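Local coordinates for protein probable tRNA pseudouridine synthase D (Methanosarcina mazei, PDB 1Z2Z) that probably converts uridine 13 of transfer RNAs into pseudouridine, as a member of the TruD family of pseudouridine synthases, at residues I172-S177 with G419-T424; E5-I10 with V432-M437; R217-D222 with F226-K231. One frame throughout, in Å; residues are numbered along the deposited sequence.

Contact 1 of 3, residues I172-S177 with G419-T424; sequences IQRFGS and GSYATT
Arg174 lays its guanidinium flat on the ring of Tyr421, and this cation-pi stack is the tight part of the contact. The two planes are 13° apart, and CZ of Arg174 sits 3.6 Å from the centroid of the Tyr421 ring. NH1 rests over the middle of the ring, 3.3 Å from CE2 of Tyr421, while NH2 reaches the hydroxyl end. The arginine chain is bent at both chi2 and chi3 (-78° and 71°), which folds the guanidinium over and turns its flat side to the tyrosine; Tyr421 comes from the opposite direction. Although NE and NH2 of Arg174 lie near OH of Tyr421, their angles are poor for hydrogen bonding, as expected when the planes are stacked.

The looser side is made through water. Water 2 accepts from NH2 of Arg174 at 2.7 Å and is also hydrogen-bonded to OH of Tyr421, so it bridges one end of the stack. Water 1 gives a proton to OE1 of Gln173 at 2.7 Å, bonds OG1 of Thr423 at 2.8 Å, and lies in the guanidinium plane at its edge, where it takes a weak bond from NH1 of Arg174. Direct contact between Gln173 and Thr423 is slight. The side chain of Gln173 is about 7 Å from that of Asp86, the predicted nucleophile, so this surface patch borders the probable active site.

In the fold, the loop after strand 165-167 thus meets the stretch of chain that leads into helix 423-430; Phe175 packs on helix 263-287, and Ala422 on strand 130-142.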
loop_
_atom_site.group_PDB
_atom_site.type_symbol
_atom_site.label_atom_id
_atom_site.label_comp_id
_atom_site.label_asym_id
_atom_site.label_seq_id
_atom_site.Cartn_x
_atom_site.Cartn_y
_atom_site.Cartn_z
ATOM N N ILE A 172 -0.810 1.137 -6.799
ATOM C CA ILE A 172 -0.001 0.526 -7.845
ATOM C C ILE A 172 1.293 -0.082 -7.295
ATOM O O ILE A 172 1.884 -0.957 -7.922
ATOM C CB ILE A 172 0.319 1.563 -8.973
ATOM C CG1 ILE A 172 1.191 0.924 -10.061
ATOM C CG2 ILE A 172 1.024 2.777 -8.390
ATOM C CD1 ILE A 172 0.546 -0.264 -10.769
ATOM N N GLN A 173 1.725 0.363 -6.119
ATOM C CA GLN A 173 2.944 -0.180 -5.515
ATOM C C GLN A 173 2.712 -1.502 -4.792
ATOM O O GLN A 173 3.647 -2.273 -4.584
ATOM C CB GLN A 173 3.536 0.824 -4.539
ATOM C CG GLN A 173 4.037 2.065 -5.216
ATOM C CD GLN A 173 4.657 3.038 -4.243
ATOM O OE1 GLN A 173 3.976 3.556 -3.352
ATOM N NE2 GLN A 173 5.961 3.294 -4.399
ATOM N N ARG A 174 1.458 -1.747 -4.414
ATOM C CA ARG A 174 1.058 -2.963 -3.708
ATOM C C ARG A 174 1.114 -4.187 -4.628
ATOM O O ARG A 174 1.184 -5.321 -4.157
ATOM C CB ARG A 174 -0.372 -2.824 -3.163
ATOM C CG ARG A 174 -0.675 -1.588 -2.301
ATOM C CD ARG A 174 -0.159 -1.702 -0.869
ATOM N NE ARG A 174 1.298 -1.623 -0.807
ATOM C CZ ARG A 174 2.008 -0.512 -1.012
ATOM N NH1 ARG A 174 1.400 0.636 -1.293
ATOM N NH2 ARG A 174 3.333 -0.551 -0.941
ATOM N N PHE A 175 1.081 -3.962 -5.936
ATOM C CA PHE A 175 1.109 -5.069 -6.893
ATOM C C PHE A 175 2.521 -5.440 -7.326
ATOM O O PHE A 175 2.716 -6.223 -8.256
ATOM C CB PHE A 175 0.263 -4.717 -8.116
ATOM C CG PHE A 175 -1.180 -4.502 -7.797
ATOM C CD1 PHE A 175 -2.081 -5.559 -7.846
ATOM C CD2 PHE A 175 -1.641 -3.245 -7.410
ATOM C CE1 PHE A 175 -3.416 -5.368 -7.513
ATOM C CE2 PHE A 175 -2.977 -3.039 -7.074
ATOM C CZ PHE A 175 -3.865 -4.100 -7.126
ATOM N N GLY A 176 3.502 -4.880 -6.636
ATOM C CA GLY A 176 4.880 -5.162 -6.977
ATOM C C GLY A 176 5.836 -4.087 -6.504
ATOM O O GLY A 176 5.529 -2.887 -6.548
ATOM N N SER A 177 7.006 -4.529 -6.043
ATOM C CA SER A 177 8.050 -3.633 -5.549
ATOM C C SER A 177 8.373 -2.561 -6.588
ATOM O O SER A 177 7.948 -1.411 -6.461
ATOM C CB SER A 177 9.316 -4.433 -5.215
ATOM O OG SER A 177 9.086 -5.331 -4.141
ATOM N N GLY A 419 -0.494 0.793 8.292
ATOM C CA GLY A 419 -0.983 -0.120 7.289
ATOM C C GLY A 419 -1.563 0.624 6.112
ATOM O O GLY A 419 -1.742 0.039 5.051
ATOM N N SER A 420 -1.875 1.906 6.286
ATOM C CA SER A 420 -2.419 2.700 5.187
ATOM C C SER A 420 -1.340 3.587 4.563
ATOM O O SER A 420 -0.348 3.905 5.216
ATOM C CB SER A 420 -3.604 3.546 5.668
ATOM O OG SER A 420 -3.248 4.364 6.765
ATOM N N TYR A 421 -1.547 3.978 3.304
ATOM C CA TYR A 421 -0.594 4.793 2.541
ATOM C C TYR A 421 -1.117 6.169 2.120
ATOM O O TYR A 421 -2.291 6.321 1.799
ATOM C CB TYR A 421 -0.173 4.015 1.299
ATOM C CG TYR A 421 0.544 2.728 1.617
ATOM C CD1 TYR A 421 1.905 2.729 1.948
ATOM C CD2 TYR A 421 -0.127 1.502 1.563
ATOM C CE1 TYR A 421 2.583 1.541 2.209
ATOM C CE2 TYR A 421 0.540 0.308 1.824
ATOM C CZ TYR A 421 1.901 0.333 2.142
ATOM O OH TYR A 421 2.582 -0.856 2.332
ATOM N N ALA A 422 -0.227 7.159 2.108
ATOM C CA ALA A 422 -0.575 8.531 1.739
ATOM C C ALA A 422 -0.972 8.680 0.274
ATOM O O ALA A 422 -1.782 9.541 -0.066
ATOM C CB ALA A 422 0.586 9.465 2.041
ATOM N N THR A 423 -0.393 7.858 -0.594
ATOM C CA THR A 423 -0.725 7.937 -2.005
ATOM C C THR A 423 -2.215 7.761 -2.199
ATOM O O THR A 423 -2.805 8.333 -3.110
ATOM C CB THR A 423 -0.017 6.864 -2.821
ATOM O OG1 THR A 423 -0.195 5.593 -2.191
ATOM C CG2 THR A 423 1.459 7.186 -2.944
ATOM N N THR A 424 -2.821 6.968 -1.330
ATOM C CA THR A 424 -4.245 6.718 -1.413
ATOM C C THR A 424 -5.055 7.989 -1.163
ATOM O O THR A 424 -6.188 8.116 -1.619
ATOM C CB THR A 424 -4.651 5.650 -0.412
ATOM O OG1 THR A 424 -4.021 4.415 -0.771
ATOM C CG2 THR A 424 -6.153 5.479 -0.410
HETATM O O HOH W 1 2.043 4.019 -1.505
HETATM O O HOH W 2 4.182 -2.637 0.520
#

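Contact 2 of 3, residues E5-I10 with V432-M437; sequences EIEKQI and VNPLQM
Ile6 and Glu7, on the short helix 5-8, pack against Pro434 in the tail that follows helix 423-430, and an Asx turn at Asn433 shapes that tail. The contact therefore joins the two ends of the modelled chain, which lie side by side although more than 420 residues separate them.

Its apolar part centres on the proline ring. CG2 of Ile6 touches CG of Pro434 at 3.6 Å, the two side chains meeting at a slant. In Ile6, chi1 of -74° sets CG1 beside the backbone N and leaves CG2 anti to it, facing the proline. Ile172, from the loop after strand 165-167, packs on both Ile6 and Pro434 and makes the cluster three-sided.

Glu7 contributes its aliphatic stem as well as its carboxylate. The chain is extended beyond CG and runs past Pro434 in the opposite direction, with CG of Glu7 4.0 Å from CG of Pro434 and OE1 of Glu7 3.8 Å from CD of the same ring. These are van der Waals contacts. The polar partner of this buried carboxylate is Arg427 on helix 423-430, which forms a salt bridge with OE2; that pairing would be expected to favour the ionised form and ties the amino-terminal helix to the carboxy-terminal one.

Within the tail, some backbone groups bond to Asn433. Gln436 and Met437, the latter a selenomethionine, both send weak N-H bonds to the carbonyl O of Asn433, so the chain curls from Pro434 onward. The Asx turn adds the firmer link: N of Leu435 donates to OD1 of Asn433 at 2.7 Å, in the carbonyl plane and on a lone pair, with an N-H...O angle of 157°.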
loop_
_atom_site.group_PDB
_atom_site.type_symbol
_atom_site.label_atom_id
_atom_site.label_comp_id
_atom_site.label_asym_id
_atom_site.label_seq_id
_atom_site.Cartn_x
_atom_site.Cartn_y
_atom_site.Cartn_z
ATOM N N GLU A 5 -3.321 4.567 -17.743
ATOM C CA GLU A 5 -3.417 3.151 -18.028
ATOM C C GLU A 5 -2.809 2.353 -16.887
ATOM O O GLU A 5 -3.313 1.294 -16.524
ATOM C CB GLU A 5 -2.676 2.833 -19.324
ATOM C CG GLU A 5 -3.510 3.027 -20.568
ATOM C CD GLU A 5 -4.668 2.059 -20.629
ATOM O OE1 GLU A 5 -5.807 2.461 -20.299
ATOM O OE2 GLU A 5 -4.428 0.889 -21.000
ATOM N N ILE A 6 -1.724 2.870 -16.322
ATOM C CA ILE A 6 -1.045 2.188 -15.236
ATOM C C ILE A 6 -1.999 1.794 -14.125
ATOM O O ILE A 6 -1.948 0.670 -13.629
ATOM C CB ILE A 6 0.121 3.051 -14.683
ATOM C CG1 ILE A 6 1.265 3.019 -15.684
ATOM C CG2 ILE A 6 0.624 2.510 -13.354
ATOM C CD1 ILE A 6 1.556 1.618 -16.200
ATOM N N GLU A 7 -2.878 2.714 -13.756
ATOM C CA GLU A 7 -3.854 2.460 -12.710
ATOM C C GLU A 7 -5.059 1.629 -13.205
ATOM O O GLU A 7 -5.698 0.930 -12.423
ATOM C CB GLU A 7 -4.317 3.792 -12.093
ATOM C CG GLU A 7 -3.301 4.425 -11.131
ATOM C CD GLU A 7 -3.735 5.790 -10.607
ATOM O OE1 GLU A 7 -3.117 6.292 -9.639
ATOM O OE2 GLU A 7 -4.690 6.366 -11.170
ATOM N N LYS A 8 -5.367 1.682 -14.494
ATOM C CA LYS A 8 -6.493 0.903 -14.993
ATOM C C LYS A 8 -6.079 -0.557 -15.112
ATOM O O LYS A 8 -6.921 -1.453 -15.070
ATOM C CB LYS A 8 -6.963 1.436 -16.354
ATOM C CG LYS A 8 -7.386 2.902 -16.325
ATOM C CD LYS A 8 -7.413 3.540 -17.722
ATOM C CE LYS A 8 -8.822 3.623 -18.298
ATOM N NZ LYS A 8 -8.846 4.315 -19.619
ATOM N N GLN A 9 -4.777 -0.794 -15.242
ATOM C CA GLN A 9 -4.249 -2.152 -15.382
ATOM C C GLN A 9 -4.228 -2.910 -14.063
ATOM O O GLN A 9 -3.803 -4.070 -14.004
ATOM C CB GLN A 9 -2.844 -2.112 -15.959
ATOM C CG GLN A 9 -2.788 -1.581 -17.365
ATOM C CD GLN A 9 -1.381 -1.198 -17.765
ATOM O OE1 GLN A 9 -1.115 -0.878 -18.927
ATOM N NE2 GLN A 9 -0.465 -1.220 -16.799
ATOM N N ILE A 10 -4.670 -2.234 -13.009
ATOM C CA ILE A 10 -4.745 -2.835 -11.691
ATOM C C ILE A 10 -6.103 -2.562 -11.055
ATOM O O ILE A 10 -6.193 -2.348 -9.847
ATOM C CB ILE A 10 -3.645 -2.319 -10.747
ATOM C CG1 ILE A 10 -3.729 -0.803 -10.624
ATOM C CG2 ILE A 10 -2.273 -2.768 -11.247
ATOM C CD1 ILE A 10 -2.656 -0.213 -9.742
ATOM N N VAL A 432 -3.333 12.310 -10.877
ATOM C CA VAL A 432 -2.316 12.292 -11.925
ATOM C C VAL A 432 -1.658 10.934 -11.991
ATOM O O VAL A 432 -1.907 10.079 -11.146
ATOM C CB VAL A 432 -1.218 13.355 -11.685
ATOM C CG1 VAL A 432 -1.792 14.760 -11.864
ATOM C CG2 VAL A 432 -0.652 13.193 -10.294
ATOM N N ASN A 433 -0.808 10.735 -12.991
ATOM C CA ASN A 433 -0.121 9.461 -13.144
ATOM C C ASN A 433 0.657 9.142 -11.865
ATOM O O ASN A 433 1.325 10.006 -11.293
ATOM C CB ASN A 433 0.818 9.510 -14.352
ATOM C CG ASN A 433 1.407 8.150 -14.696
ATOM O OD1 ASN A 433 2.227 7.610 -13.956
ATOM N ND2 ASN A 433 0.987 7.589 -15.824
ATOM N N PRO A 434 0.557 7.890 -11.391
ATOM C CA PRO A 434 1.243 7.433 -10.174
ATOM C C PRO A 434 2.768 7.557 -10.249
ATOM O O PRO A 434 3.452 7.543 -9.223
ATOM C CB PRO A 434 0.773 5.985 -10.041
ATOM C CG PRO A 434 0.545 5.574 -11.461
ATOM C CD PRO A 434 -0.173 6.777 -12.025
ATOM N N LEU A 435 3.289 7.678 -11.467
ATOM C CA LEU A 435 4.725 7.828 -11.679
ATOM C C LEU A 435 5.118 9.318 -11.686
ATOM O O LEU A 435 6.235 9.671 -11.315
ATOM C CB LEU A 435 5.131 7.146 -12.993
ATOM C CG LEU A 435 4.836 5.639 -13.060
ATOM C CD1 LEU A 435 5.354 5.082 -14.371
ATOM C CD2 LEU A 435 5.488 4.913 -11.882
ATOM N N GLN A 436 4.188 10.180 -12.100
ATOM C CA GLN A 436 4.399 11.629 -12.129
ATOM C C GLN A 436 4.235 12.161 -10.705
ATOM O O GLN A 436 4.644 13.284 -10.388
ATOM C CB GLN A 436 3.348 12.308 -13.021
ATOM C CG GLN A 436 3.355 13.846 -12.967
ATOM C CD GLN A 436 1.978 14.473 -13.214
ATOM O OE1 GLN A 436 1.267 14.099 -14.151
ATOM N NE2 GLN A 436 1.608 15.444 -12.375
HETATM N N MSE A 437 3.610 11.343 -9.863
HETATM C CA MSE A 437 3.351 11.674 -8.463
HETATM C C MSE A 437 4.617 12.199 -7.770
HETATM O O MSE A 437 5.379 11.365 -7.226
HETATM C CB MSE A 437 2.810 10.430 -7.736
HETATM C CG MSE A 437 2.199 10.691 -6.361
HETATM SE SE MSE A 437 0.245 10.688 -6.353
HETATM C CE MSE A 437 -0.047 8.771 -6.300
#

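Contact 3 of 3, residues R217-D222 with F226-K231; sequences RQFVKD and FKEGLK
Phe219 meets the aliphatic stem of Glu228, the ring corner CE2 lying 3.5 Å from CG and 3.7 Å from CB of the glutamate. The two side chains cross at about a right angle, and the ring and carboxylate planes are 56° apart. Both residues hold CG anti to the backbone N (chi1 -178° and -177°), so each extends into the gap between helices 213-223 and 226-232.

Beside this pair, CG1 of Val220 rests 3.8 Å from CA of Gly229. CA of Val220 and CA of Gly229 are 6.3 Å apart, the nearest CA pair between the two segments. Val220 CG1 also lies in plane at the edge of the Phe219 ring, so the two sites adjoin.

Further out, Asp225 OD1 accepts from N of Glu228 and thereby anchors the first turn of helix 226-232. Helix 238-249 packs on both helices, its Met244 touching Val220 and Phe226. Arg217, on the same helix as Val220, forms salt bridges with Glu209 and Glu240.

The chemistry is van der Waals throughout: even Glu228 serves through methylenes. The two segments meet through carbon atoms, so the contact should depend on close fit more than on polar pairing.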
loop_
_atom_site.group_PDB
_atom_site.type_symbol
_atom_site.label_atom_id
_atom_site.label_comp_id
_atom_site.label_asym_id
_atom_site.label_seq_id
_atom_site.Cartn_x
_atom_site.Cartn_y
_atom_site.Cartn_z
ATOM N N ARG A 217 15.506 -9.747 -18.751
ATOM C CA ARG A 217 14.202 -10.411 -18.691
ATOM C C ARG A 217 13.647 -10.571 -20.092
ATOM O O ARG A 217 13.119 -11.620 -20.452
ATOM C CB ARG A 217 13.212 -9.590 -17.855
ATOM C CG ARG A 217 13.567 -9.474 -16.380
ATOM C CD ARG A 217 12.565 -8.598 -15.650
ATOM N NE ARG A 217 12.974 -8.309 -14.276
ATOM C CZ ARG A 217 12.870 -9.159 -13.259
ATOM N NH1 ARG A 217 12.362 -10.370 -13.450
ATOM N NH2 ARG A 217 13.279 -8.801 -12.049
ATOM N N GLN A 218 13.762 -9.510 -20.876
ATOM C CA GLN A 218 13.292 -9.516 -22.249
ATOM C C GLN A 218 13.945 -10.661 -23.012
ATOM O O GLN A 218 13.322 -11.278 -23.873
ATOM C CB GLN A 218 13.661 -8.197 -22.924
ATOM C CG GLN A 218 12.484 -7.443 -23.498
ATOM C CD GLN A 218 11.646 -8.306 -24.402
ATOM O OE1 GLN A 218 12.169 -9.143 -25.132
ATOM N NE2 GLN A 218 10.340 -8.102 -24.368
ATOM N N PHE A 219 15.204 -10.941 -22.690
ATOM C CA PHE A 219 15.932 -12.001 -23.365
ATOM C C PHE A 219 15.279 -13.352 -23.178
ATOM O O PHE A 219 14.825 -13.968 -24.138
ATOM C CB PHE A 219 17.370 -12.083 -22.860
ATOM C CG PHE A 219 18.194 -13.126 -23.566
ATOM C CD1 PHE A 219 18.763 -12.863 -24.801
ATOM C CD2 PHE A 219 18.383 -14.384 -23.002
ATOM C CE1 PHE A 219 19.496 -13.842 -25.475
ATOM C CE2 PHE A 219 19.114 -15.366 -23.671
ATOM C CZ PHE A 219 19.674 -15.090 -24.901
ATOM N N VAL A 220 15.235 -13.823 -21.938
ATOM C CA VAL A 220 14.648 -15.127 -21.664
ATOM C C VAL A 220 13.142 -15.163 -21.870
ATOM O O VAL A 220 12.537 -16.232 -21.842
ATOM C CB VAL A 220 14.963 -15.592 -20.223
ATOM C CG1 VAL A 220 16.462 -15.597 -20.011
ATOM C CG2 VAL A 220 14.266 -14.697 -19.204
ATOM N N LYS A 221 12.540 -13.999 -22.085
ATOM C CA LYS A 221 11.098 -13.909 -22.287
ATOM C C LYS A 221 10.691 -14.364 -23.685
ATOM O O LYS A 221 9.540 -14.725 -23.922
ATOM C CB LYS A 221 10.640 -12.473 -22.035
ATOM C CG LYS A 221 9.171 -12.200 -22.254
ATOM C CD LYS A 221 8.802 -10.929 -21.512
ATOM C CE LYS A 221 7.367 -10.529 -21.751
ATOM N NZ LYS A 221 7.172 -10.176 -23.173
ATOM N N ASP A 222 11.642 -14.350 -24.611
ATOM C CA ASP A 222 11.370 -14.780 -25.979
ATOM C C ASP A 222 12.274 -15.934 -26.420
ATOM O O ASP A 222 12.190 -16.400 -27.554
ATOM C CB ASP A 222 11.491 -13.587 -26.949
ATOM C CG ASP A 222 12.586 -12.607 -26.555
ATOM O OD1 ASP A 222 13.754 -13.022 -26.463
ATOM O OD2 ASP A 222 12.278 -11.417 -26.346
ATOM N N PHE A 226 16.888 -20.101 -19.732
ATOM C CA PHE A 226 17.139 -19.834 -18.313
ATOM C C PHE A 226 18.605 -19.994 -17.933
ATOM O O PHE A 226 19.057 -19.457 -16.919
ATOM C CB PHE A 226 16.282 -20.757 -17.446
ATOM C CG PHE A 226 14.843 -20.797 -17.856
ATOM C CD1 PHE A 226 14.084 -19.633 -17.889
ATOM C CD2 PHE A 226 14.258 -21.990 -18.265
ATOM C CE1 PHE A 226 12.761 -19.653 -18.312
ATOM C CE2 PHE A 226 12.935 -22.024 -18.691
ATOM C CZ PHE A 226 12.185 -20.850 -18.723
ATOM N N LYS A 227 19.341 -20.737 -18.755
ATOM C CA LYS A 227 20.762 -20.973 -18.535
ATOM C C LYS A 227 21.497 -19.643 -18.649
ATOM O O LYS A 227 22.377 -19.329 -17.840
ATOM C CB LYS A 227 21.297 -21.969 -19.577
ATOM C CG LYS A 227 20.561 -23.311 -19.586
ATOM C CD LYS A 227 21.165 -24.343 -20.553
ATOM C CE LYS A 227 21.010 -23.966 -22.030
ATOM N NZ LYS A 227 21.918 -22.858 -22.454
ATOM N N GLU A 228 21.123 -18.866 -19.662
ATOM C CA GLU A 228 21.721 -17.554 -19.901
ATOM C C GLU A 228 21.224 -16.592 -18.829
ATOM O O GLU A 228 21.994 -15.796 -18.292
ATOM C CB GLU A 228 21.322 -17.039 -21.292
ATOM C CG GLU A 228 21.954 -15.707 -21.685
ATOM C CD GLU A 228 23.457 -15.800 -21.890
ATOM O OE1 GLU A 228 24.111 -14.738 -21.995
ATOM O OE2 GLU A 228 23.989 -16.930 -21.952
ATOM N N GLY A 229 19.930 -16.683 -18.524
ATOM C CA GLY A 229 19.329 -15.827 -17.520
ATOM C C GLY A 229 20.038 -15.909 -16.184
ATOM O O GLY A 229 20.184 -14.905 -15.487
ATOM N N LEU A 230 20.475 -17.109 -15.820
ATOM C CA LEU A 230 21.186 -17.305 -14.561
ATOM C C LEU A 230 22.612 -16.770 -14.720
ATOM O O LEU A 230 23.409 -16.815 -13.785
ATOM C CB LEU A 230 21.236 -18.793 -14.202
ATOM C CG LEU A 230 21.459 -19.147 -12.730
ATOM C CD1 LEU A 230 20.101 -19.268 -12.054
ATOM C CD2 LEU A 230 22.230 -20.454 -12.602
ATOM N N LYS A 231 22.920 -16.268 -15.914
ATOM C CA LYS A 231 24.240 -15.723 -16.220
ATOM C C LYS A 231 24.186 -14.203 -16.382
ATOM O O LYS A 231 25.190 -13.522 -16.177
ATOM C CB LYS A 231 24.785 -16.360 -17.509
ATOM C CG LYS A 231 26.159 -15.853 -17.959
ATOM C CD LYS A 231 27.305 -16.499 -17.182
ATOM C CE LYS A 231 28.653 -15.874 -17.542
ATOM N NZ LYS A 231 28.742 -14.450 -17.093
#

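In the fold
Contacts 1 and 2 are neighbours, their centres 12 Å apart, and they share helix 423-430, with contact 1 where the chain leads into it and contact 2 in the tail beyond its end. Ile172 lies between them, and both it and Phe175 pack on Ile10. Contact 3 stands apart on a helical hairpin at the periphery, its centre 29 Å from that of contact 1 and 28 Å from that of contact 2. Along the chain the three are nested: contact 2 encloses contact 1, which encloses contact 3. The two ends of the modelled chain thus come together next to the loop 172-177, whose Gln173 lies near the predicted nucleophile, while the hairpin belongs to the long excursion between 172-177 and 419-424.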